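Local coordinates for protein enoyl-CoA hydratase/isomerase (Pseudomonas aeruginosa, PDB 3LAO) that probably hydrates the double bond of enoyl-CoA thioesters, possibly steroid side-chain intermediates, as a homotrimeric member of the enoyl-CoA hydratase/isomerase (crotonase) family, at residues His21-Gly26 against Met48-Arg53; Arg13-Gln18 against Phe63-His68; Phe138-Val143 against Val155-Ala160; Ala166-Tyr169 against Gly173-Phe176. One frame throughout, in Å; residues are numbered along the deposited sequence. Where two conformers were deposited one is given.

Contact 1: residues His21-Gly26 against Met48-Arg53; sequences HLFLIG and MGEYER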
loop_
_atom_site.group_PDB
_atom_site.type_symbol
_atom_site.label_atom_id
_atom_site.label_comp_id
_atom_site.label_asym_id
_atom_site.label_seq_id
_atom_site.Cartn_x
_atom_site.Cartn_y
_atom_site.Cartn_z
ATOM N N HIS B 21 10.289 12.599 28.323
ATOM C CA HIS B 21 9.714 11.354 27.829
ATOM C C HIS B 21 10.399 10.861 26.536
ATOM O O HIS B 21 9.969 9.861 25.932
ATOM C CB HIS B 21 8.174 11.500 27.629
ATOM C CG HIS B 21 7.428 11.707 28.906
ATOM N ND1 HIS B 21 6.523 12.736 29.087
ATOM C CD2 HIS B 21 7.485 11.045 30.089
ATOM C CE1 HIS B 21 6.046 12.685 30.322
ATOM N NE2 HIS B 21 6.613 11.668 30.950
ATOM N N LEU B 22 11.435 11.565 26.079
ATOM C CA LEU B 22 12.113 11.149 24.844
ATOM C C LEU B 22 13.376 10.317 25.128
ATOM O O LEU B 22 14.132 10.594 26.083
ATOM C CB LEU B 22 12.487 12.356 23.988
ATOM C CG LEU B 22 11.359 13.315 23.621
ATOM C CD1 LEU B 22 11.835 14.227 22.560
ATOM C CD2 LEU B 22 10.102 12.537 23.166
ATOM N N PHE B 23 13.591 9.295 24.306
ATOM C CA PHE B 23 14.742 8.417 24.472
ATOM C C PHE B 23 15.620 8.615 23.221
ATOM O O PHE B 23 15.234 8.228 22.095
ATOM C CB PHE B 23 14.302 6.947 24.687
ATOM C CG PHE B 23 15.424 6.032 25.100
ATOM C CD1 PHE B 23 16.172 5.361 24.167
ATOM C CD2 PHE B 23 15.759 5.885 26.423
ATOM C CE1 PHE B 23 17.235 4.568 24.548
ATOM C CE2 PHE B 23 16.806 5.086 26.801
ATOM C CZ PHE B 23 17.546 4.434 25.847
ATOM N N LEU B 24 16.768 9.265 23.397
ATOM C CA LEU B 24 17.615 9.581 22.228
ATOM C C LEU B 24 18.746 8.579 21.999
ATOM O O LEU B 24 19.540 8.328 22.883
ATOM C CB LEU B 24 18.188 11.001 22.316
ATOM C CG LEU B 24 17.235 12.180 22.081
ATOM C CD1 LEU B 24 15.959 12.046 22.796
ATOM C CD2 LEU B 24 17.900 13.450 22.536
ATOM N N ILE B 25 18.818 8.040 20.794
ATOM C CA ILE B 25 19.829 7.049 20.428
ATOM C C ILE B 25 20.621 7.585 19.229
ATOM O O ILE B 25 20.051 7.884 18.168
ATOM C CB ILE B 25 19.182 5.695 20.079
ATOM C CG1 ILE B 25 18.278 5.218 21.225
ATOM C CG2 ILE B 25 20.206 4.635 19.765
ATOM C CD1 ILE B 25 17.538 3.898 20.928
ATOM N N GLY B 26 21.929 7.760 19.422
ATOM C CA GLY B 26 22.782 8.244 18.356
ATOM C C GLY B 26 23.867 7.281 17.906
ATOM O O GLY B 26 24.693 6.847 18.710
HETATM N N MSE B 48 17.705 -0.122 21.875
HETATM C CA MSE B 48 16.266 -0.276 21.645
HETATM C C MSE B 48 15.589 -1.102 22.741
HETATM O O MSE B 48 14.536 -0.729 23.226
HETATM C CB MSE B 48 15.961 -0.872 20.279
HETATM C CG MSE B 48 14.784 -0.172 19.640
HETATM SE SE MSE B 48 15.299 1.584 18.960
HETATM C CE MSE B 48 16.078 1.042 17.245
ATOM N N GLY B 49 16.205 -2.215 23.126
ATOM C CA GLY B 49 15.681 -3.032 24.211
ATOM C C GLY B 49 15.480 -2.190 25.466
ATOM O O GLY B 49 14.479 -2.295 26.164
ATOM N N GLU B 50 16.429 -1.320 25.746
ATOM C CA GLU B 50 16.327 -0.515 26.938
ATOM C C GLU B 50 15.201 0.557 26.841
ATOM O O GLU B 50 14.512 0.841 27.839
ATOM C CB GLU B 50 17.701 0.079 27.299
ATOM C CG GLU B 50 17.639 1.482 27.945
ATOM C CD GLU B 50 19.039 2.130 28.208
ATOM O OE1 GLU B 50 20.007 1.876 27.414
ATOM O OE2 GLU B 50 19.140 2.898 29.216
ATOM N N TYR B 51 15.028 1.146 25.659
ATOM C CA TYR B 51 13.869 1.995 25.371
ATOM C C TYR B 51 12.565 1.220 25.632
ATOM O O TYR B 51 11.691 1.700 26.330
ATOM C CB TYR B 51 13.895 2.490 23.917
ATOM C CG TYR B 51 12.579 3.126 23.400
ATOM C CD1 TYR B 51 12.024 4.216 24.036
ATOM C CD2 TYR B 51 11.959 2.655 22.232
ATOM C CE1 TYR B 51 10.838 4.800 23.578
ATOM C CE2 TYR B 51 10.796 3.228 21.755
ATOM C CZ TYR B 51 10.238 4.306 22.438
ATOM O OH TYR B 51 9.096 4.891 21.983
ATOM N N GLU B 52 12.439 0.022 25.073
ATOM C CA GLU B 52 11.263 -0.806 25.330
ATOM C C GLU B 52 10.954 -0.981 26.823
ATOM O O GLU B 52 9.790 -1.015 27.237
ATOM C CB GLU B 52 11.416 -2.184 24.702
ATOM C CG GLU B 52 11.318 -2.193 23.183
ATOM C CD GLU B 52 9.896 -1.970 22.710
ATOM O OE1 GLU B 52 9.702 -1.086 21.835
ATOM O OE2 GLU B 52 8.983 -2.673 23.235
ATOM N N ARG B 53 11.983 -1.117 27.639
ATOM C CA ARG B 53 11.755 -1.409 29.057
ATOM C C ARG B 53 11.705 -0.159 29.916
ATOM O O ARG B 53 11.472 -0.258 31.103
ATOM C CB ARG B 53 12.820 -2.370 29.594
ATOM C CG ARG B 53 12.534 -3.816 29.257
ATOM C CD ARG B 53 13.698 -4.692 29.645
ATOM N NE ARG B 53 14.495 -5.045 28.478
ATOM C CZ ARG B 53 15.680 -4.537 28.203
ATOM N NH1 ARG B 53 16.311 -4.950 27.124
ATOM N NH2 ARG B 53 16.226 -3.636 29.013
#

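Contact 2: residues Arg13-Gln18 against Phe63-His68; sequences RVTREQ and FAHGEH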
loop_
_atom_site.group_PDB
_atom_site.type_symbol
_atom_site.label_atom_id
_atom_site.label_comp_id
_atom_site.label_asym_id
_atom_site.label_seq_id
_atom_site.Cartn_x
_atom_site.Cartn_y
_atom_site.Cartn_z
ATOM N N ARG B 13 29.515 2.052 18.352
ATOM C CA ARG B 13 28.743 2.112 19.579
ATOM C C ARG B 13 27.638 3.171 19.424
ATOM O O ARG B 13 27.571 3.914 18.447
ATOM C CB ARG B 13 29.659 2.492 20.745
ATOM C CG ARG B 13 29.987 3.972 20.751
ATOM C CD ARG B 13 31.282 4.280 21.466
ATOM N NE ARG B 13 31.689 5.675 21.268
ATOM C CZ ARG B 13 32.949 6.121 21.303
ATOM N NH1 ARG B 13 33.973 5.287 21.523
ATOM N NH2 ARG B 13 33.183 7.415 21.104
ATOM N N VAL B 14 26.826 3.323 20.447
ATOM C CA VAL B 14 25.661 4.148 20.305
ATOM C C VAL B 14 25.522 5.071 21.534
ATOM O O VAL B 14 25.702 4.630 22.663
ATOM C CB VAL B 14 24.485 3.151 20.056
ATOM C CG1 VAL B 14 23.277 3.453 20.853
ATOM C CG2 VAL B 14 24.240 2.986 18.517
ATOM N N THR B 15 25.228 6.354 21.345
ATOM C CA THR B 15 24.933 7.176 22.517
ATOM C C THR B 15 23.488 6.999 22.962
ATOM O O THR B 15 22.605 6.694 22.152
ATOM C CB THR B 15 25.189 8.668 22.291
ATOM O OG1 THR B 15 24.265 9.192 21.323
ATOM C CG2 THR B 15 26.673 8.944 21.861
ATOM N N ARG B 16 23.236 7.219 24.244
ATOM C CA ARG B 16 21.898 7.101 24.800
ATOM C C ARG B 16 21.612 8.298 25.682
ATOM O O ARG B 16 22.463 8.697 26.470
ATOM C CB ARG B 16 21.782 5.844 25.648
ATOM C CG ARG B 16 22.010 4.521 24.915
ATOM C CD ARG B 16 22.382 3.553 25.946
ATOM N NE ARG B 16 22.205 2.151 25.637
ATOM C CZ ARG B 16 23.130 1.387 25.073
ATOM N NH1 ARG B 16 24.306 1.928 24.685
ATOM N NH2 ARG B 16 22.871 0.084 24.885
ATOM N N GLU B 17 20.423 8.874 25.556
ATOM C CA GLU B 17 20.034 9.964 26.444
ATOM C C GLU B 17 18.536 9.986 26.703
ATOM O O GLU B 17 17.734 9.856 25.786
ATOM C CB GLU B 17 20.504 11.323 25.921
ATOM C CG GLU B 17 19.888 12.514 26.682
ATOM C CD GLU B 17 20.039 13.884 25.962
ATOM O OE1 GLU B 17 20.741 13.945 24.911
ATOM O OE2 GLU B 17 19.440 14.889 26.456
ATOM N N GLN B 18 18.176 10.117 27.970
ATOM C CA GLN B 18 16.793 10.320 28.358
ATOM C C GLN B 18 16.612 11.802 28.403
ATOM O O GLN B 18 17.380 12.502 29.065
ATOM C CB GLN B 18 16.541 9.717 29.744
ATOM C CG GLN B 18 15.089 9.655 30.167
ATOM C CD GLN B 18 14.346 8.539 29.464
ATOM O OE1 GLN B 18 14.788 7.382 29.525
ATOM N NE2 GLN B 18 13.225 8.874 28.761
ATOM N N PHE B 63 19.106 8.926 15.665
ATOM C CA PHE B 63 19.852 9.839 14.808
ATOM C C PHE B 63 21.342 9.388 14.697
ATOM O O PHE B 63 21.776 8.371 15.295
ATOM C CB PHE B 63 19.727 11.269 15.367
ATOM C CG PHE B 63 20.528 11.500 16.611
ATOM C CD1 PHE B 63 20.100 11.000 17.829
ATOM C CD2 PHE B 63 21.751 12.165 16.547
ATOM C CE1 PHE B 63 20.862 11.202 19.022
ATOM C CE2 PHE B 63 22.544 12.359 17.723
ATOM C CZ PHE B 63 22.080 11.884 18.959
ATOM N N ALA B 64 22.119 10.136 13.922
ATOM C CA ALA B 64 23.533 9.816 13.705
ATOM C C ALA B 64 24.392 11.023 14.063
ATOM O O ALA B 64 24.088 12.159 13.666
ATOM C CB ALA B 64 23.794 9.365 12.249
ATOM N N HIS B 65 25.445 10.779 14.841
ATOM C CA HIS B 65 26.472 11.792 15.048
ATOM C C HIS B 65 27.251 11.904 13.751
ATOM O O HIS B 65 27.323 10.933 12.985
ATOM C CB HIS B 65 27.379 11.399 16.195
ATOM C CG HIS B 65 26.679 11.347 17.521
ATOM N ND1 HIS B 65 26.425 12.476 18.272
ATOM C CD2 HIS B 65 26.166 10.310 18.226
ATOM C CE1 HIS B 65 25.795 12.133 19.378
ATOM N NE2 HIS B 65 25.629 10.821 19.376
ATOM N N GLY B 66 27.781 13.093 13.469
ATOM C CA GLY B 66 28.618 13.266 12.292
ATOM C C GLY B 66 27.820 13.830 11.142
ATOM O O GLY B 66 26.771 14.428 11.352
ATOM N N GLU B 67 28.326 13.629 9.926
ATOM C CA GLU B 67 27.738 14.198 8.711
ATOM C C GLU B 67 26.987 13.127 7.932
ATOM O O GLU B 67 26.344 13.411 6.926
ATOM C CB GLU B 67 28.832 14.831 7.831
ATOM C CG GLU B 67 29.503 16.092 8.443
ATOM C CD GLU B 67 30.821 16.503 7.757
ATOM O OE1 GLU B 67 31.741 15.654 7.650
ATOM O OE2 GLU B 67 30.943 17.681 7.347
ATOM N N HIS B 68 27.065 11.891 8.406
ATOM C CA HIS B 68 26.527 10.767 7.656
ATOM C C HIS B 68 25.715 9.807 8.468
ATOM O O HIS B 68 26.190 9.249 9.443
ATOM C CB HIS B 68 27.680 10.035 6.978
ATOM C CG HIS B 68 28.396 10.884 5.983
ATOM N ND1 HIS B 68 27.856 11.192 4.749
ATOM C CD2 HIS B 68 29.573 11.552 6.060
ATOM C CE1 HIS B 68 28.686 11.992 4.100
ATOM N NE2 HIS B 68 29.736 12.221 4.870
#

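Contact 3: residues Phe138-Val143 against Val155-Ala160; sequences FAHLEV and VRFPRA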
loop_
_atom_site.group_PDB
_atom_site.type_symbol
_atom_site.label_atom_id
_atom_site.label_comp_id
_atom_site.label_asym_id
_atom_site.label_seq_id
_atom_site.Cartn_x
_atom_site.Cartn_y
_atom_site.Cartn_z
ATOM N N PHE B 138 20.641 8.290 -0.988
ATOM C CA PHE B 138 20.218 6.964 -0.642
ATOM C C PHE B 138 20.590 6.079 -1.781
ATOM O O PHE B 138 20.449 6.462 -2.965
ATOM C CB PHE B 138 18.676 6.944 -0.530
ATOM C CG PHE B 138 18.125 7.812 0.575
ATOM C CD1 PHE B 138 17.715 9.115 0.322
ATOM C CD2 PHE B 138 18.011 7.316 1.881
ATOM C CE1 PHE B 138 17.197 9.925 1.377
ATOM C CE2 PHE B 138 17.485 8.116 2.963
ATOM C CZ PHE B 138 17.064 9.406 2.704
ATOM N N ALA B 139 20.993 4.862 -1.464
ATOM C CA ALA B 139 21.023 3.888 -2.532
ATOM C C ALA B 139 21.045 2.482 -1.998
ATOM O O ALA B 139 21.557 2.230 -0.919
ATOM C CB ALA B 139 22.247 4.165 -3.506
ATOM N N HIS B 140 20.453 1.579 -2.755
ATOM C CA HIS B 140 20.509 0.156 -2.490
ATOM C C HIS B 140 21.634 -0.528 -3.266
ATOM O O HIS B 140 21.392 -1.273 -4.219
ATOM C CB HIS B 140 19.181 -0.470 -2.867
ATOM C CG HIS B 140 18.434 -0.996 -1.698
ATOM N ND1 HIS B 140 17.435 -0.283 -1.077
ATOM C CD2 HIS B 140 18.570 -2.149 -1.006
ATOM C CE1 HIS B 140 16.970 -0.985 -0.063
ATOM N NE2 HIS B 140 17.646 -2.118 0.006
ATOM N N LEU B 141 22.865 -0.276 -2.840
ATOM C CA LEU B 141 24.053 -0.706 -3.559
ATOM C C LEU B 141 24.304 -2.209 -3.545
ATOM O O LEU B 141 25.146 -2.700 -4.281
ATOM C CB LEU B 141 25.280 0.022 -3.015
ATOM C CG LEU B 141 25.195 1.541 -2.949
ATOM C CD1 LEU B 141 26.369 2.100 -2.197
ATOM C CD2 LEU B 141 25.129 2.144 -4.336
ATOM N N GLU B 142 23.580 -2.938 -2.715
ATOM C CA GLU B 142 23.781 -4.376 -2.609
ATOM C C GLU B 142 23.690 -5.119 -3.934
ATOM O O GLU B 142 24.469 -6.023 -4.191
ATOM C CB GLU B 142 22.778 -4.993 -1.645
ATOM C CG GLU B 142 22.467 -6.443 -1.974
ATOM C CD GLU B 142 21.132 -6.618 -2.663
ATOM O OE1 GLU B 142 20.848 -7.741 -3.125
ATOM O OE2 GLU B 142 20.361 -5.642 -2.733
ATOM N N VAL B 143 22.715 -4.761 -4.759
ATOM C CA VAL B 143 22.508 -5.452 -6.023
ATOM C C VAL B 143 23.776 -5.474 -6.847
ATOM O O VAL B 143 24.146 -6.500 -7.393
ATOM C CB VAL B 143 21.403 -4.819 -6.863
ATOM C CG1 VAL B 143 20.199 -5.714 -6.881
ATOM C CG2 VAL B 143 21.054 -3.435 -6.351
ATOM N N VAL B 155 9.987 -5.672 2.143
ATOM C CA VAL B 155 8.682 -5.366 1.593
ATOM C C VAL B 155 8.260 -3.932 1.904
ATOM O O VAL B 155 7.328 -3.398 1.271
ATOM C CB VAL B 155 7.655 -6.261 2.219
ATOM C CG1 VAL B 155 6.674 -6.742 1.155
ATOM C CG2 VAL B 155 8.384 -7.404 2.891
ATOM N N ARG B 156 8.926 -3.327 2.891
ATOM C CA ARG B 156 8.578 -1.986 3.328
ATOM C C ARG B 156 8.756 -0.999 2.183
ATOM O O ARG B 156 7.891 -0.145 1.937
ATOM C CB ARG B 156 9.382 -1.582 4.566
ATOM C CG ARG B 156 9.180 -2.581 5.695
ATOM C CD ARG B 156 9.170 -1.955 7.090
ATOM N NE ARG B 156 8.991 -3.000 8.098
ATOM C CZ ARG B 156 9.956 -3.525 8.854
ATOM N NH1 ARG B 156 11.224 -3.081 8.763
ATOM N NH2 ARG B 156 9.643 -4.507 9.705
ATOM N N PHE B 157 9.862 -1.138 1.459
ATOM C CA PHE B 157 10.122 -0.267 0.329
ATOM C C PHE B 157 8.935 -0.312 -0.692
ATOM O O PHE B 157 8.343 0.735 -1.002
ATOM C CB PHE B 157 11.464 -0.644 -0.288
ATOM C CG PHE B 157 12.108 0.467 -1.081
ATOM C CD1 PHE B 157 11.335 1.415 -1.729
ATOM C CD2 PHE B 157 13.483 0.534 -1.205
ATOM C CE1 PHE B 157 11.911 2.409 -2.473
ATOM C CE2 PHE B 157 14.074 1.525 -1.958
ATOM C CZ PHE B 157 13.278 2.464 -2.603
ATOM N N PRO B 158 8.544 -1.519 -1.171
ATOM C CA PRO B 158 7.411 -1.556 -2.117
ATOM C C PRO B 158 6.095 -1.095 -1.503
ATOM O O PRO B 158 5.327 -0.465 -2.225
ATOM C CB PRO B 158 7.311 -3.030 -2.524
ATOM C CG PRO B 158 8.661 -3.635 -2.187
ATOM C CD PRO B 158 9.299 -2.798 -1.128
ATOM N N ARG B 159 5.836 -1.404 -0.227
ATOM C CA ARG B 159 4.663 -0.882 0.495
ATOM C C ARG B 159 4.643 0.627 0.484
ATOM O O ARG B 159 3.627 1.209 0.148
ATOM C CB ARG B 159 4.592 -1.383 1.941
ATOM C CG ARG B 159 4.438 -2.878 2.062
ATOM C CD ARG B 159 3.293 -3.376 1.182
ATOM N NE ARG B 159 3.161 -4.828 1.229
ATOM C CZ ARG B 159 3.130 -5.615 0.157
ATOM N NH1 ARG B 159 3.019 -6.922 0.321
ATOM N NH2 ARG B 159 3.210 -5.102 -1.072
ATOM N N ALA B 160 5.770 1.270 0.813
ATOM C CA ALA B 160 5.799 2.716 0.742
ATOM C C ALA B 160 5.708 3.203 -0.704
ATOM O O ALA B 160 4.792 3.968 -1.047
ATOM C CB ALA B 160 7.025 3.277 1.401
#

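Contact 4: residues Ala166-Tyr169 against Gly173-Phe176; sequences AMRY and GDEF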
loop_
_atom_site.group_PDB
_atom_site.type_symbol
_atom_site.label_atom_id
_atom_site.label_comp_id
_atom_site.label_asym_id
_atom_site.label_seq_id
_atom_site.Cartn_x
_atom_site.Cartn_y
_atom_site.Cartn_z
ATOM N N ALA B 166 9.815 0.952 -6.384
ATOM C CA ALA B 166 10.787 0.355 -5.492
ATOM C C ALA B 166 11.733 -0.547 -6.287
ATOM O O ALA B 166 12.924 -0.620 -6.003
ATOM C CB ALA B 166 10.099 -0.409 -4.354
HETATM N N MSE B 167 11.189 -1.231 -7.293
HETATM C CA MSE B 167 12.018 -2.087 -8.127
HETATM C C MSE B 167 13.035 -1.261 -8.928
HETATM O O MSE B 167 14.189 -1.655 -9.032
HETATM C CB MSE B 167 11.161 -3.013 -9.005
HETATM C CG MSE B 167 10.432 -4.151 -8.225
HETATM SE SE MSE B 167 11.491 -5.110 -6.794
HETATM C CE MSE B 167 10.806 -4.122 -5.230
ATOM N N ARG B 168 12.627 -0.103 -9.415
ATOM C CA ARG B 168 13.507 0.770 -10.167
ATOM C C ARG B 168 14.798 1.174 -9.435
ATOM O O ARG B 168 15.788 1.490 -10.070
ATOM C CB ARG B 168 12.725 1.998 -10.633
ATOM C CG ARG B 168 13.464 3.289 -10.525
ATOM C CD ARG B 168 13.825 3.790 -11.884
ATOM N NE ARG B 168 14.617 5.011 -11.831
ATOM C CZ ARG B 168 15.939 5.044 -11.743
ATOM N NH1 ARG B 168 16.631 3.924 -11.682
ATOM N NH2 ARG B 168 16.564 6.206 -11.707
ATOM N N TYR B 169 14.787 1.166 -8.107
ATOM C CA TYR B 169 15.994 1.455 -7.302
ATOM C C TYR B 169 16.614 0.207 -6.679
ATOM O O TYR B 169 17.819 0.097 -6.562
ATOM C CB TYR B 169 15.703 2.470 -6.191
ATOM C CG TYR B 169 15.434 3.818 -6.766
ATOM C CD1 TYR B 169 16.476 4.588 -7.271
ATOM C CD2 TYR B 169 14.128 4.317 -6.856
ATOM C CE1 TYR B 169 16.238 5.835 -7.831
ATOM C CE2 TYR B 169 13.879 5.557 -7.420
ATOM C CZ TYR B 169 14.939 6.304 -7.909
ATOM O OH TYR B 169 14.703 7.528 -8.454
ATOM N N GLY B 173 20.241 -0.288 -8.105
ATOM C CA GLY B 173 21.236 0.249 -7.206
ATOM C C GLY B 173 21.368 1.737 -7.384
ATOM O O GLY B 173 22.175 2.361 -6.727
ATOM N N ASP B 174 20.553 2.319 -8.248
ATOM C CA ASP B 174 20.656 3.758 -8.511
ATOM C C ASP B 174 20.463 4.601 -7.275
ATOM O O ASP B 174 19.728 4.226 -6.347
ATOM C CB ASP B 174 19.658 4.200 -9.587
ATOM C CG ASP B 174 20.182 3.968 -10.990
ATOM O OD1 ASP B 174 21.418 4.074 -11.176
ATOM O OD2 ASP B 174 19.375 3.681 -11.906
ATOM N N GLU B 175 21.110 5.756 -7.287
ATOM C CA GLU B 175 21.094 6.697 -6.175
ATOM C C GLU B 175 19.879 7.628 -6.280
ATOM O O GLU B 175 19.492 8.017 -7.387
ATOM C CB GLU B 175 22.357 7.551 -6.223
ATOM C CG GLU B 175 22.559 8.408 -4.987
ATOM C CD GLU B 175 23.871 9.196 -4.999
ATOM O OE1 GLU B 175 24.946 8.574 -4.832
ATOM O OE2 GLU B 175 23.828 10.439 -5.146
ATOM N N PHE B 176 19.268 7.973 -5.141
ATOM C CA PHE B 176 18.223 8.996 -5.133
ATOM C C PHE B 176 18.442 9.916 -3.981
ATOM O O PHE B 176 19.206 9.589 -3.071
ATOM C CB PHE B 176 16.815 8.420 -5.085
ATOM C CG PHE B 176 16.604 7.339 -4.037
ATOM C CD1 PHE B 176 17.107 6.060 -4.232
ATOM C CD2 PHE B 176 15.835 7.600 -2.891
ATOM C CE1 PHE B 176 16.902 5.078 -3.300
ATOM C CE2 PHE B 176 15.612 6.631 -1.957
ATOM C CZ PHE B 176 16.142 5.356 -2.164
HETATM O O HOH W 1 18.919 2.009 -5.189
#

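Contact 1: residues His21-Gly26 against Met48-Arg53
Phe23 packs its CB and most of its ring against the end of helix 38-53, on Tyr51 and Glu50, and two residues further along the strand Ile25 touches the same helix. With CG anti to the backbone N (chi1 -170°), the Phe23 ring reaches out to the helix, one face on Tyr51 and its far edge at Glu50. Tyr51 CB lies over that face, 4.1 Å from the ring centroid, a CH-pi contact, while Tyr51 CD1 packs 3.6 Å from Phe23 CB. The two rings run nearly parallel, with planes 30° apart, but are slid so far that they barely overlap. Phe23 CZ sits 3.6 Å from Glu50 CD, and Glu50 OE1 forms a salt bridge with Arg16. Ile25 extends CD1 toward Met48, a selenomethionine, with 3.8 Å to SE; because two conformers of Met48 were deposited, this touch is less certain. Strand and helix run antiparallel, their short axes 9.7 Å apart, as expected inside the beta-alpha-beta unit of strand 22-27, helix 38-53 and strand 59-64. Flat Phe23 and branched Ile25 suit this buried interface, joined by dispersion and exclusion of water; Arg16 probably balances the charge of Glu50 at the partly exposed border.

Contact 2: residues Arg13-Gln18 against Phe63-His68
Thr15 and His65 are joined by a single side-chain hydrogen bond, which can be followed outward from the threonine. Thr15 CB leaves strand 14-18 in the direction of the other segment and lies 3.7 Å from His65 NE2. There the side chain forks. The hydroxyl branch, OG1, is placed between the backbone N and the carbonyl carbon (chi1 67°), and this rotation carries it to the rim of the imidazole, 2.9 Å from His65 NE2 and close to the plane of the ring. Either atom could be the donor, since a hydroxyl and an imidazole nitrogen can each give or accept a proton. The methyl branch, CG2, stands off that plane, 3.3 Å from His65 NE2, on the side away from Phe63. OG1 also brushes Phe63, at 4.2 Å from its CZ. Phe63 in turn lays its CE2 over the rim of one imidazole face, 3.7 Å above the His65 plane. A small forked polar residue suits this position, offering a hydrogen-bonding tip and a methyl together, and histidine is long enough to span a gap where the nearest CA atoms, those of Thr15 and His65, stand 8.9 Å apart. The contact lies at the surface, bridging across strand 22-27, which stands between strands 14-19 and 59-64 in the sheet; Val14, on the other side of strand 14-19, packs against Met40 and Ala47 of helix 38-53.

Contact 3: residues Phe138-Val143 against Val155-Ala160
The rings of His140 and Phe157 meet at a slant, neither stacked nor edge-to-face: their centroids are 5.9 Å apart and their planes 40° from each other. His140 ND1 lies at the edge of the phenyl ring, near its plane, and Phe157 offers the histidine the CD2-CE2 side of its ring. This is an interior joint of the crotonase fold, where the end of strand 137-139, leading on to helix 142-145, packs against helix 156-161. Phe157 gets there because CG is anti to its backbone N (chi1 -157°), pointing the ring out from the helix as the two side chains slide past each other in opposite directions. A large flat apolar side chain is apt here, since it also packs on Ala166 and Ile170 of the following helix, 163-170. His140 suits its place through its flat ring, which packs against both Phe157 and Ile121 of helix 119-125. Helix 156-161 is held by other bonds as well: Arg156 forms salt bridges with Asp227 and Glu122, and the carbonyl O of Ala160 is bonded to Arg185 of a neighbouring subunit, so the joint lies close to the trimer interface. The closest approach, His140 ND1 to Phe157 CE2, is 3.9 Å, and His140 CE1 stands 4.0 Å from Phe157 CD2; buried against this carbon edge, ND1 has no hydrogen-bonding partner anywhere in the model.

Contact 4: residues Ala166-Tyr169 against Gly173-Phe176
Tyr169 turns its CG anti to the carbonyl carbon (chi1 -69°), and Phe176 tucks its own between backbone N and carbonyl carbon (chi1 48°); together these rotations bring the edge of Phe176 onto a face of Tyr169. The phenyl CD1 lies 3.4 Å from Tyr169 CD1, the ring centroids being 4.6 Å apart. On the opposite face of the tyrosine, Arg168 CG packs 3.8 Å above the plane; the tyrosine OH is hydrogen-bonded to Glu180. Here helix 163-170 ends and the chain swings back into strand 175-177, an outer strand of the small sheet of this crotonase-family subunit. Gly173, with positive phi, suits the turn because it has no side chain to crowd the preceding carbonyl; its N donates to Tyr169 O at 2.9 Å. That oxygen also accepts from a water, 2.6 Å away, which gives its second proton to Asp174 O, lacing helix end to strand start. Beside the turn, Arg168 NH1 donates to Asp174 OD2 at 2.8 Å, a straight salt bridge (163°) lying in the guanidinium plane, nearly perpendicular to the carboxylate, and using its anti lone pair; the second oxygen, OD1, pairs with Arg206 of a neighbouring subunit.

How the contacts relate
The four contacts form two groups; contact 1 lies across the chain's centre from contacts 3 and 4. Contacts 1 and 2 have centres about 12 Å apart and share the six-stranded sheet: strands 14-19 and 22-27 are hydrogen-bonded neighbours, and contact 1 is nested within the loop that contact 2 closes. Contacts 3 and 4 follow later in the chain, in series, with centres only about 7 Å apart. Strands 137-139 and 175-177 pair in the small sheet, and helices 156-161 and 163-170 are consecutive. Between the centres of contacts 1 and 4 lie about 32 Å. Contacts 3 and 4 both touch the second subunit, whereas 1 and 2 touch no other chain, so of the four, the later pair is the one at the trimer interface.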